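Local coordinates for protein nucleoside hydrolase, putative (Trypanosoma brucei, PDB 3FZ0) that belongs to the nucleoside hydrolase family and holds a calcium ion within an alpha/beta fold built round a mixed, largely parallel sheet, at residues K248-Q251 with R252-A255; I21-M24 with L25-Q29; V237-N240 with K241-F245. The protein carries 2 engineered substitutions. All coordinates share one frame; numbering follows the deposited sequence.

How the contacts relate
Three short-range arrangements illustrate a helix start, a helix break and a helix end. Contacts 3 and 1 both use helix 241-249, at its start and where it gives way to 251-257, their centres about 15 Å apart. Contact 2, the last turns of helix 17-27, lies about 16 Å from contact 3 and 19 Å from contact 1, centre to centre, and packs against both: Phe-250 CE1 is 3.5 Å from Ile-21 CG1, and Met-24 CE is 4.2 Å from Phe-245 CD2. The side chain of Ala-22 in contact 2 lies about 8 Å from the calcium ion of Asp-14, Asp-19, Leu-134 and Asp-283, and that of Phe-250 in contact 1 about 11 Å.

Contact 1 (K248-Q251 with R252-A255); sequences KLFQ and RLEA
Phe-250 and Leu-253 lie side by side and point the same way, Leu-253 CD2 resting 3.9 Å from Phe-250 CE2. This apolar pair faces the protein interior, where Phe-86 meets the Phe-250 ring edge-to-face and Cys-279 touches both residues.

On the polar side, Gln-251 and Arg-252 run next to each other, with Gln-251 CG 3.7 Å from Arg-252 NE. The Gln-251 amide covers one face of the guanidinium, their planes 24° apart, while Arg-252 NE is engaged by Gly-92 O. Glu-254 sends its extended chain elsewhere, to salt bridges with Arg-227 and Arg-258.

Backbone bonds start the new helix. Glu-254 N gives a short, straight bond of 2.7 Å to Phe-250 O, at 166° on the hydrogen, and Ala-255 N reaches Gln-251 O at 3.1 Å.

One residue earlier the pattern fails: Leu-249 O stands 5.5 Å from Leu-253 N. A water fills the interval, donating to Leu-249 O at 2.8 Å and accepting from Arg-252 N at 2.7 Å. The arrangement is that of a water-bridged break between two successive helices, 241-249 and 251-257.

Contact 2 (I21-M24 with L25-Q29); sequences IAIM and LAMTQ
Ile-23 and Met-27, one turn apart, lie side by side near the end of helix 17-27, the helical arm of a beta-alpha-beta unit whose parallel strands, 6-13 and 32-39, are neighbours in the central sheet. Met-27 shows how a flexible side chain can be laid back along its own helix. Its CB sits 3.4 Å from Ile-23 O, the carbonyl that also accepts the Met-27 N hydrogen bond. With CG turned beside the backbone N (chi1 -80°), the next atom stays close to that carbonyl, CG being 3.5 Å from Ile-23 O. SD then passes 4.0 Å from Ile-23 CG2. A final bend (chi3 -44°) brings the methyl back over the preceding turn, so that CE lies 3.3 Å from Ile-23 O as well as 3.7 Å from Ile-23 CG2. Ile-23 offers this branch because its CG2 is anti to the backbone N, while CG1 lies beside that N. Tyr-60 of helix 46-60 touches Met-27 as well, and Ile-53 of the same helix packs on Ile-23.

The backbone beneath is regular: Leu-25 N, Ala-26 N and Met-27 N donate to Ile-21 O, Ala-22 O and Ile-23 O in turn, the Ala-26 bond being almost straight at 176°. Ala-22 and Ala-26 both lie against Val-287 of helix 282-291, and Ile-21 meets Ala-284 of the same helix.

Toward the C-terminal end of the segment, a side chain takes part in the i to i+4 pattern. Ile-355 touches the side chains of both Met-24 and Thr-28. Thr-28 CG2 lies 3.3 Å from Met-24 O, and Thr-28 OG1 donates to that same carbonyl oxygen across 2.9 Å, tilted out of the carbonyl plane.

Contact 3 (V237-N240 with K241-F245); sequences VNQN and KWQEF
A capping box formed by Asn-240 and Gln-243 opens helix 241-249, each residue offering its side-chain oxygen to the other's backbone N-H. Asn-240, at the N-cap, has CG lodged between its backbone N and carbonyl carbon (chi1 69°), which turns OD1 back over the first turn. There OD1 accepts from Gln-243 N at 2.8 Å. In return, Gln-243 OE1 takes the Asn-240 N-H at 2.9 Å, the donor lying in the plane of the side-chain carbonyl with 160° on the hydrogen. The two side chains cross at about a right angle, their amide planes 36° apart. Regular helix bonding begins at once, with Glu-244 N donating to Asn-240 O at 3.0 Å.

The amide nitrogens are used outward. Asn-240 ND2 binds Val-356 O and Gln-243 NE2 binds Leu-224 O, so both amides are fixed in rotation by partners at each end.

Around the box, Trp-242 CB lies 3.2 Å from Asn-240 OD1, while its indole stacks with Tyr-60 and donates through NE1 to Tyr-358 O. The preceding Lys-241 lays CE over a face of that indole, toward the rim of the ring and 3.6 Å above its plane. Gln-239 crosses Gln-243 at a slant and Glu-244 at about a right angle, its CG 4.1 Å from Gln-243 CB, and its NE2 is held by Val-225 O and Glu-247.

Reciprocal bonding of this kind is the signature of a capping box, which here gives Gln-243 N, a first-turn N-H without a helical acceptor, a side-chain one, and in return fixes the N-H of the N-cap residue, with glutamine filling the second position of the box.

Contact 1 (K248-Q251 with R252-A255)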
ATOM      1  N   LYS B 248     -11.409   9.064  41.307  1.00 63.90           N
ATOM      2  CA  LYS B 248     -11.867  10.152  40.450  1.00 64.14           C
ATOM      3  C   LYS B 248     -11.368   9.998  39.010  1.00 64.28           C
ATOM      4  O   LYS B 248     -12.086  10.293  38.055  1.00 63.91           O
ATOM      5  CB  LYS B 248     -11.427  11.502  41.020  1.00 64.23           C
ATOM      6  CG  LYS B 248     -12.264  12.031  42.192  1.00 64.35           C
ATOM      7  CD  LYS B 248     -11.600  13.295  42.699  1.00 65.66           C
ATOM      8  CE  LYS B 248     -12.200  13.806  43.958  1.00 67.79           C
ATOM      9  NZ  LYS B 248     -11.463  15.026  44.349  1.00 68.09           N
ATOM     10  N   LEU B 249     -10.126   9.538  38.872  1.00 64.34           N
ATOM     11  CA  LEU B 249      -9.499   9.326  37.568  1.00 64.35           C
ATOM     12  C   LEU B 249     -10.211   8.290  36.705  1.00 64.53           C
ATOM     13  O   LEU B 249     -10.299   8.459  35.497  1.00 64.45           O
ATOM     14  CB  LEU B 249      -8.071   8.883  37.782  1.00 64.18           C
ATOM     15  CG  LEU B 249      -7.199   8.674  36.577  1.00 64.63           C
ATOM     16  CD1 LEU B 249      -6.853  10.004  35.876  1.00 64.20           C
ATOM     17  CD2 LEU B 249      -5.968   7.951  37.062  1.00 65.54           C
ATOM     18  N   PHE B 250     -10.740   7.243  37.342  1.00 64.76           N
ATOM     19  CA  PHE B 250     -11.328   6.090  36.653  1.00 64.58           C
ATOM     20  C   PHE B 250     -12.858   6.146  36.593  1.00 64.49           C
ATOM     21  O   PHE B 250     -13.485   5.233  36.071  1.00 64.32           O
ATOM     22  CB  PHE B 250     -10.877   4.772  37.333  1.00 64.72           C
ATOM     23  CG  PHE B 250      -9.633   4.167  36.740  1.00 65.11           C
ATOM     24  CD1 PHE B 250      -8.457   4.894  36.659  1.00 64.61           C
ATOM     25  CD2 PHE B 250      -9.660   2.857  36.249  1.00 66.53           C
ATOM     26  CE1 PHE B 250      -7.315   4.345  36.103  1.00 66.09           C
ATOM     27  CE2 PHE B 250      -8.524   2.284  35.664  1.00 67.17           C
ATOM     28  CZ  PHE B 250      -7.331   3.038  35.601  1.00 66.86           C
ATOM     29  N   GLN B 251     -13.458   7.208  37.128  1.00 64.24           N
ATOM     30  CA  GLN B 251     -14.930   7.247  37.282  1.00 64.22           C
ATOM     31  C   GLN B 251     -15.699   7.131  35.960  1.00 64.54           C
ATOM     32  O   GLN B 251     -16.734   6.461  35.899  1.00 64.37           O
ATOM     33  CB  GLN B 251     -15.415   8.451  38.120  1.00 63.77           C
ATOM     34  CG  GLN B 251     -15.236   9.841  37.487  1.00 64.16           C
ATOM     35  CD  GLN B 251     -15.616  10.984  38.430  1.00 64.41           C
ATOM     36  OE1 GLN B 251     -14.782  11.801  38.819  1.00 64.49           O
ATOM     37  NE2 GLN B 251     -16.885  11.036  38.806  1.00 65.02           N
ATOM     38  N   ARG B 252     -15.179   7.750  34.898  1.00 64.77           N
ATOM     39  CA  ARG B 252     -15.832   7.682  33.584  1.00 65.09           C
ATOM     40  C   ARG B 252     -15.629   6.301  32.980  1.00 65.31           C
ATOM     41  O   ARG B 252     -16.600   5.635  32.644  1.00 65.14           O
ATOM     42  CB  ARG B 252     -15.323   8.792  32.639  1.00 64.68           C
ATOM     43  CG  ARG B 252     -15.308  10.189  33.261  1.00 64.52           C
ATOM     44  CD  ARG B 252     -16.711  10.616  33.734  1.00 64.43           C
ATOM     45  NE  ARG B 252     -16.611  11.733  34.660  1.00 66.83           N
ATOM     46  CZ  ARG B 252     -17.623  12.516  35.028  1.00 68.94           C
ATOM     47  NH1 ARG B 252     -18.836  12.324  34.532  1.00 68.65           N
ATOM     48  NH2 ARG B 252     -17.419  13.508  35.889  1.00 69.39           N
ATOM     49  N   LEU B 253     -14.369   5.869  32.875  1.00 66.04           N
ATOM     50  CA  LEU B 253     -14.043   4.518  32.437  1.00 67.04           C
ATOM     51  C   LEU B 253     -14.937   3.508  33.146  1.00 67.72           C
ATOM     52  O   LEU B 253     -15.550   2.654  32.494  1.00 67.78           O
ATOM     53  CB  LEU B 253     -12.579   4.166  32.714  1.00 66.96           C
ATOM     54  CG  LEU B 253     -12.190   2.801  32.134  1.00 67.72           C
ATOM     55  CD1 LEU B 253     -12.262   2.868  30.617  1.00 67.91           C
ATOM     56  CD2 LEU B 253     -10.796   2.325  32.549  1.00 67.64           C
ATOM     57  N   GLU B 254     -15.022   3.615  34.475  1.00 68.28           N
ATOM     58  CA  GLU B 254     -15.886   2.730  35.256  1.00 69.24           C
ATOM     59  C   GLU B 254     -17.363   2.769  34.778  1.00 69.89           C
ATOM     60  O   GLU B 254     -17.984   1.720  34.591  1.00 70.25           O
ATOM     61  CB  GLU B 254     -15.770   3.017  36.760  1.00 68.90           C
ATOM     62  CG  GLU B 254     -16.350   1.910  37.635  1.00 69.11           C
ATOM     63  CD  GLU B 254     -16.472   2.294  39.111  1.00 68.92           C
ATOM     64  OE1 GLU B 254     -16.693   1.389  39.944  1.00 67.90           O
ATOM     65  OE2 GLU B 254     -16.365   3.494  39.442  1.00 69.10           O
ATOM     66  N   ALA B 255     -17.914   3.958  34.553  1.00 70.52           N
ATOM     67  CA  ALA B 255     -19.318   4.052  34.105  1.00 71.42           C
ATOM     68  C   ALA B 255     -19.506   3.533  32.684  1.00 71.88           C
ATOM     69  O   ALA B 255     -20.545   3.015  32.343  1.00 72.17           O
ATOM     70  CB  ALA B 255     -19.849   5.482  34.232  1.00 71.22           C
TER
HETATM   71  O   HOH W   1     -12.670   8.241  34.012  1.00 48.30           O

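Contact 2 (I21-M24 with L25-Q29)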
ATOM      1  N   ILE B  21      -1.826   5.778  36.178  1.00 59.99           N
ATOM      2  CA  ILE B  21      -1.540   4.603  37.020  1.00 59.89           C
ATOM      3  C   ILE B  21      -0.093   4.116  36.773  1.00 60.17           C
ATOM      4  O   ILE B  21       0.623   3.772  37.716  1.00 60.13           O
ATOM      5  CB  ILE B  21      -2.531   3.408  36.753  1.00 60.16           C
ATOM      6  CG1 ILE B  21      -3.981   3.821  37.049  1.00 59.32           C
ATOM      7  CG2 ILE B  21      -2.109   2.127  37.563  1.00 58.85           C
ATOM      8  CD1 ILE B  21      -4.249   4.256  38.485  1.00 57.73           C
ATOM      9  N   ALA B  22       0.325   4.087  35.510  1.00 59.82           N
ATOM     10  CA  ALA B  22       1.707   3.673  35.182  1.00 60.21           C
ATOM     11  C   ALA B  22       2.781   4.583  35.818  1.00 60.41           C
ATOM     12  O   ALA B  22       3.793   4.098  36.364  1.00 60.10           O
ATOM     13  CB  ALA B  22       1.906   3.594  33.669  1.00 59.57           C
ATOM     14  N   ILE B  23       2.562   5.899  35.739  1.00 60.30           N
ATOM     15  CA  ILE B  23       3.517   6.854  36.313  1.00 59.87           C
ATOM     16  C   ILE B  23       3.501   6.732  37.841  1.00 60.49           C
ATOM     17  O   ILE B  23       4.552   6.795  38.477  1.00 61.33           O
ATOM     18  CB  ILE B  23       3.259   8.314  35.811  1.00 59.55           C
ATOM     19  CG1 ILE B  23       3.471   8.383  34.286  1.00 59.17           C
ATOM     20  CG2 ILE B  23       4.162   9.297  36.518  1.00 57.04           C
ATOM     21  CD1 ILE B  23       2.779   9.535  33.568  1.00 59.07           C
ATOM     22  N   MET B  24       2.320   6.520  38.406  1.00 60.45           N
ATOM     23  CA  MET B  24       2.167   6.259  39.824  1.00 61.14           C
ATOM     24  C   MET B  24       2.960   5.029  40.238  1.00 61.38           C
ATOM     25  O   MET B  24       3.608   5.014  41.292  1.00 61.40           O
ATOM     26  CB  MET B  24       0.688   6.126  40.213  1.00 60.97           C
ATOM     27  CG  MET B  24      -0.137   7.435  40.105  1.00 60.41           C
ATOM     28  SD  MET B  24      -1.897   7.232  40.539  1.00 61.31           S
ATOM     29  CE  MET B  24      -1.897   7.670  42.258  1.00 60.39           C
ATOM     30  N   LEU B  25       2.957   4.020  39.385  1.00 61.74           N
ATOM     31  CA  LEU B  25       3.648   2.781  39.689  1.00 62.29           C
ATOM     32  C   LEU B  25       5.161   3.028  39.679  1.00 62.86           C
ATOM     33  O   LEU B  25       5.869   2.677  40.655  1.00 63.31           O
ATOM     34  CB  LEU B  25       3.236   1.685  38.711  1.00 62.21           C
ATOM     35  CG  LEU B  25       3.469   0.201  39.005  1.00 62.18           C
ATOM     36  CD1 LEU B  25       2.730  -0.633  37.964  1.00 61.82           C
ATOM     37  CD2 LEU B  25       4.898  -0.164  38.986  1.00 61.15           C
ATOM     38  N   ALA B  26       5.659   3.643  38.607  1.00 62.97           N
ATOM     39  CA  ALA B  26       7.076   4.075  38.555  1.00 63.73           C
ATOM     40  C   ALA B  26       7.507   4.910  39.767  1.00 64.50           C
ATOM     41  O   ALA B  26       8.599   4.712  40.278  1.00 64.92           O
ATOM     42  CB  ALA B  26       7.342   4.847  37.292  1.00 62.74           C
ATOM     43  N   MET B  27       6.636   5.815  40.227  1.00 65.02           N
ATOM     44  CA  MET B  27       7.001   6.733  41.292  1.00 66.33           C
ATOM     45  C   MET B  27       6.924   6.180  42.691  1.00 65.90           C
ATOM     46  O   MET B  27       7.291   6.889  43.614  1.00 66.56           O
ATOM     47  CB  MET B  27       6.163   8.002  41.213  1.00 66.06           C
ATOM     48  CG  MET B  27       6.659   8.974  40.176  1.00 67.46           C
ATOM     49  SD  MET B  27       5.600  10.403  40.133  1.00 69.13           S
ATOM     50  CE  MET B  27       4.016   9.601  40.193  1.00 69.92           C
ATOM     51  N   THR B  28       6.427   4.957  42.864  1.00 65.70           N
ATOM     52  CA  THR B  28       6.183   4.402  44.209  1.00 65.59           C
ATOM     53  C   THR B  28       6.954   3.100  44.382  1.00 65.94           C
ATOM     54  O   THR B  28       6.705   2.325  45.264  1.00 66.48           O
ATOM     55  CB  THR B  28       4.685   4.128  44.473  1.00 65.58           C
ATOM     56  OG1 THR B  28       4.146   3.234  43.466  1.00 64.96           O
ATOM     57  CG2 THR B  28       3.910   5.434  44.525  1.00 65.51           C
ATOM     58  N   GLN B  29       7.892   2.851  43.499  1.00 66.45           N
ATOM     59  CA  GLN B  29       8.642   1.625  43.514  1.00 66.61           C
ATOM     60  C   GLN B  29      10.041   1.972  44.044  1.00 66.37           C
ATOM     61  O   GLN B  29      10.570   3.049  43.761  1.00 66.24           O
ATOM     62  CB  GLN B  29       8.660   1.085  42.084  1.00 66.95           C
ATOM     63  CG  GLN B  29       8.897  -0.400  41.945  1.00 70.89           C
ATOM     64  CD  GLN B  29       7.771  -1.294  42.451  1.00 73.29           C
ATOM     65  OE1 GLN B  29       6.646  -0.862  42.699  1.00 73.10           O
ATOM     66  NE2 GLN B  29       8.087  -2.574  42.584  1.00 75.18           N
TER

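Contact 3 (V237-N240 with K241-F245)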
ATOM      1  N   VAL B 237     -14.695   4.555  52.601  1.00 72.53           N
ATOM      2  CA  VAL B 237     -14.774   4.985  53.995  1.00 71.72           C
ATOM      3  C   VAL B 237     -13.588   5.849  54.485  1.00 70.94           C
ATOM      4  O   VAL B 237     -13.812   6.958  55.023  1.00 71.22           O
ATOM      5  CB  VAL B 237     -15.220   3.839  54.988  1.00 72.08           C
ATOM      6  CG1 VAL B 237     -15.407   4.382  56.407  1.00 72.02           C
ATOM      7  CG2 VAL B 237     -16.540   3.227  54.532  1.00 71.42           C
ATOM      8  N   ASN B 238     -12.351   5.397  54.298  1.00 68.78           N
ATOM      9  CA  ASN B 238     -11.222   6.215  54.795  1.00 67.12           C
ATOM     10  C   ASN B 238     -10.075   6.260  53.765  1.00 65.66           C
ATOM     11  O   ASN B 238      -8.941   5.800  54.002  1.00 65.65           O
ATOM     12  CB  ASN B 238     -10.820   5.775  56.233  1.00 67.21           C
ATOM     13  CG  ASN B 238      -9.598   6.539  56.817  1.00 68.43           C
ATOM     14  OD1 ASN B 238      -9.269   7.687  56.435  1.00 69.77           O
ATOM     15  ND2 ASN B 238      -8.930   5.891  57.765  1.00 64.54           N
ATOM     16  N   GLN B 239     -10.416   6.823  52.606  1.00 63.27           N
ATOM     17  CA  GLN B 239      -9.508   6.959  51.511  1.00 61.11           C
ATOM     18  C   GLN B 239      -8.335   7.850  51.793  1.00 60.70           C
ATOM     19  O   GLN B 239      -8.498   8.967  52.297  1.00 60.46           O
ATOM     20  CB  GLN B 239     -10.231   7.509  50.312  1.00 60.76           C
ATOM     21  CG  GLN B 239     -11.125   6.510  49.669  1.00 60.48           C
ATOM     22  CD  GLN B 239     -11.793   7.075  48.468  1.00 59.97           C
ATOM     23  OE1 GLN B 239     -12.322   8.179  48.513  1.00 59.25           O
ATOM     24  NE2 GLN B 239     -11.771   6.329  47.366  1.00 61.89           N
ATOM     25  N   ASN B 240      -7.142   7.365  51.442  1.00 59.62           N
ATOM     26  CA  ASN B 240      -5.995   8.242  51.369  1.00 58.70           C
ATOM     27  C   ASN B 240      -6.079   9.072  50.054  1.00 59.39           C
ATOM     28  O   ASN B 240      -6.982   8.853  49.241  1.00 58.59           O
ATOM     29  CB  ASN B 240      -4.667   7.476  51.569  1.00 57.24           C
ATOM     30  CG  ASN B 240      -4.310   6.547  50.412  1.00 57.23           C
ATOM     31  OD1 ASN B 240      -4.547   6.870  49.238  1.00 56.94           O
ATOM     32  ND2 ASN B 240      -3.672   5.408  50.732  1.00 50.88           N
ATOM     33  N   LYS B 241      -5.151  10.016  49.854  1.00 59.62           N
ATOM     34  CA  LYS B 241      -5.260  10.955  48.755  1.00 59.77           C
ATOM     35  C   LYS B 241      -4.958  10.248  47.440  1.00 60.55           C
ATOM     36  O   LYS B 241      -5.404  10.721  46.386  1.00 61.23           O
ATOM     37  CB  LYS B 241      -4.393  12.207  48.981  1.00 58.75           C
ATOM     38  CG  LYS B 241      -2.932  11.904  49.213  1.00 60.90           C
ATOM     39  CD  LYS B 241      -2.126  13.130  49.554  1.00 63.76           C
ATOM     40  CE  LYS B 241      -0.795  13.146  48.815  1.00 66.56           C
ATOM     41  NZ  LYS B 241      -0.022  14.360  49.185  1.00 67.78           N
ATOM     42  N   TRP B 242      -4.206   9.132  47.512  1.00 60.76           N
ATOM     43  CA  TRP B 242      -3.946   8.252  46.353  1.00 60.56           C
ATOM     44  C   TRP B 242      -5.213   7.504  45.914  1.00 60.60           C
ATOM     45  O   TRP B 242      -5.534   7.454  44.747  1.00 60.96           O
ATOM     46  CB  TRP B 242      -2.823   7.208  46.615  1.00 60.05           C
ATOM     47  CG  TRP B 242      -1.566   7.638  47.378  1.00 60.93           C
ATOM     48  CD1 TRP B 242      -1.035   7.007  48.462  1.00 61.62           C
ATOM     49  CD2 TRP B 242      -0.680   8.745  47.097  1.00 59.84           C
ATOM     50  NE1 TRP B 242       0.101   7.645  48.885  1.00 60.26           N
ATOM     51  CE2 TRP B 242       0.346   8.713  48.069  1.00 59.93           C
ATOM     52  CE3 TRP B 242      -0.669   9.767  46.138  1.00 61.10           C
ATOM     53  CZ2 TRP B 242       1.391   9.657  48.113  1.00 58.82           C
ATOM     54  CZ3 TRP B 242       0.363  10.720  46.186  1.00 61.54           C
ATOM     55  CH2 TRP B 242       1.379  10.652  47.184  1.00 60.14           C
ATOM     56  N   GLN B 243      -5.931   6.900  46.841  1.00 61.97           N
ATOM     57  CA  GLN B 243      -7.165   6.192  46.483  1.00 62.18           C
ATOM     58  C   GLN B 243      -8.233   7.150  45.965  1.00 61.97           C
ATOM     59  O   GLN B 243      -8.880   6.873  44.963  1.00 61.47           O
ATOM     60  CB  GLN B 243      -7.685   5.382  47.659  1.00 61.91           C
ATOM     61  CG  GLN B 243      -6.686   4.370  48.219  1.00 61.57           C
ATOM     62  CD  GLN B 243      -7.121   3.864  49.577  1.00 62.10           C
ATOM     63  OE1 GLN B 243      -7.389   4.667  50.456  1.00 63.29           O
ATOM     64  NE2 GLN B 243      -7.226   2.549  49.750  1.00 60.41           N
ATOM     65  N   GLU B 244      -8.382   8.290  46.630  1.00 62.44           N
ATOM     66  CA  GLU B 244      -9.365   9.304  46.205  1.00 62.97           C
ATOM     67  C   GLU B 244      -9.125   9.731  44.750  1.00 62.66           C
ATOM     68  O   GLU B 244     -10.049   9.740  43.931  1.00 62.54           O
ATOM     69  CB  GLU B 244      -9.346  10.518  47.126  1.00 62.97           C
ATOM     70  CG  GLU B 244     -10.150  11.676  46.582  1.00 63.71           C
ATOM     71  CD  GLU B 244     -10.189  12.843  47.521  1.00 65.15           C
ATOM     72  OE1 GLU B 244     -10.525  13.940  47.034  1.00 68.04           O
ATOM     73  OE2 GLU B 244      -9.896  12.681  48.738  1.00 67.30           O
ATOM     74  N   PHE B 245      -7.867  10.033  44.449  1.00 61.81           N
ATOM     75  CA  PHE B 245      -7.453  10.423  43.119  1.00 61.71           C
ATOM     76  C   PHE B 245      -7.725   9.316  42.091  1.00 61.78           C
ATOM     77  O   PHE B 245      -8.254   9.602  41.025  1.00 61.69           O
ATOM     78  CB  PHE B 245      -5.969  10.856  43.127  1.00 61.19           C
ATOM     79  CG  PHE B 245      -5.421  11.229  41.768  1.00 61.48           C
ATOM     80  CD1 PHE B 245      -5.424  12.545  41.342  1.00 61.64           C
ATOM     81  CD2 PHE B 245      -4.864  10.265  40.933  1.00 60.12           C
ATOM     82  CE1 PHE B 245      -4.892  12.897  40.091  1.00 61.47           C
ATOM     83  CE2 PHE B 245      -4.330  10.607  39.677  1.00 60.38           C
ATOM     84  CZ  PHE B 245      -4.341  11.909  39.260  1.00 60.18           C
TER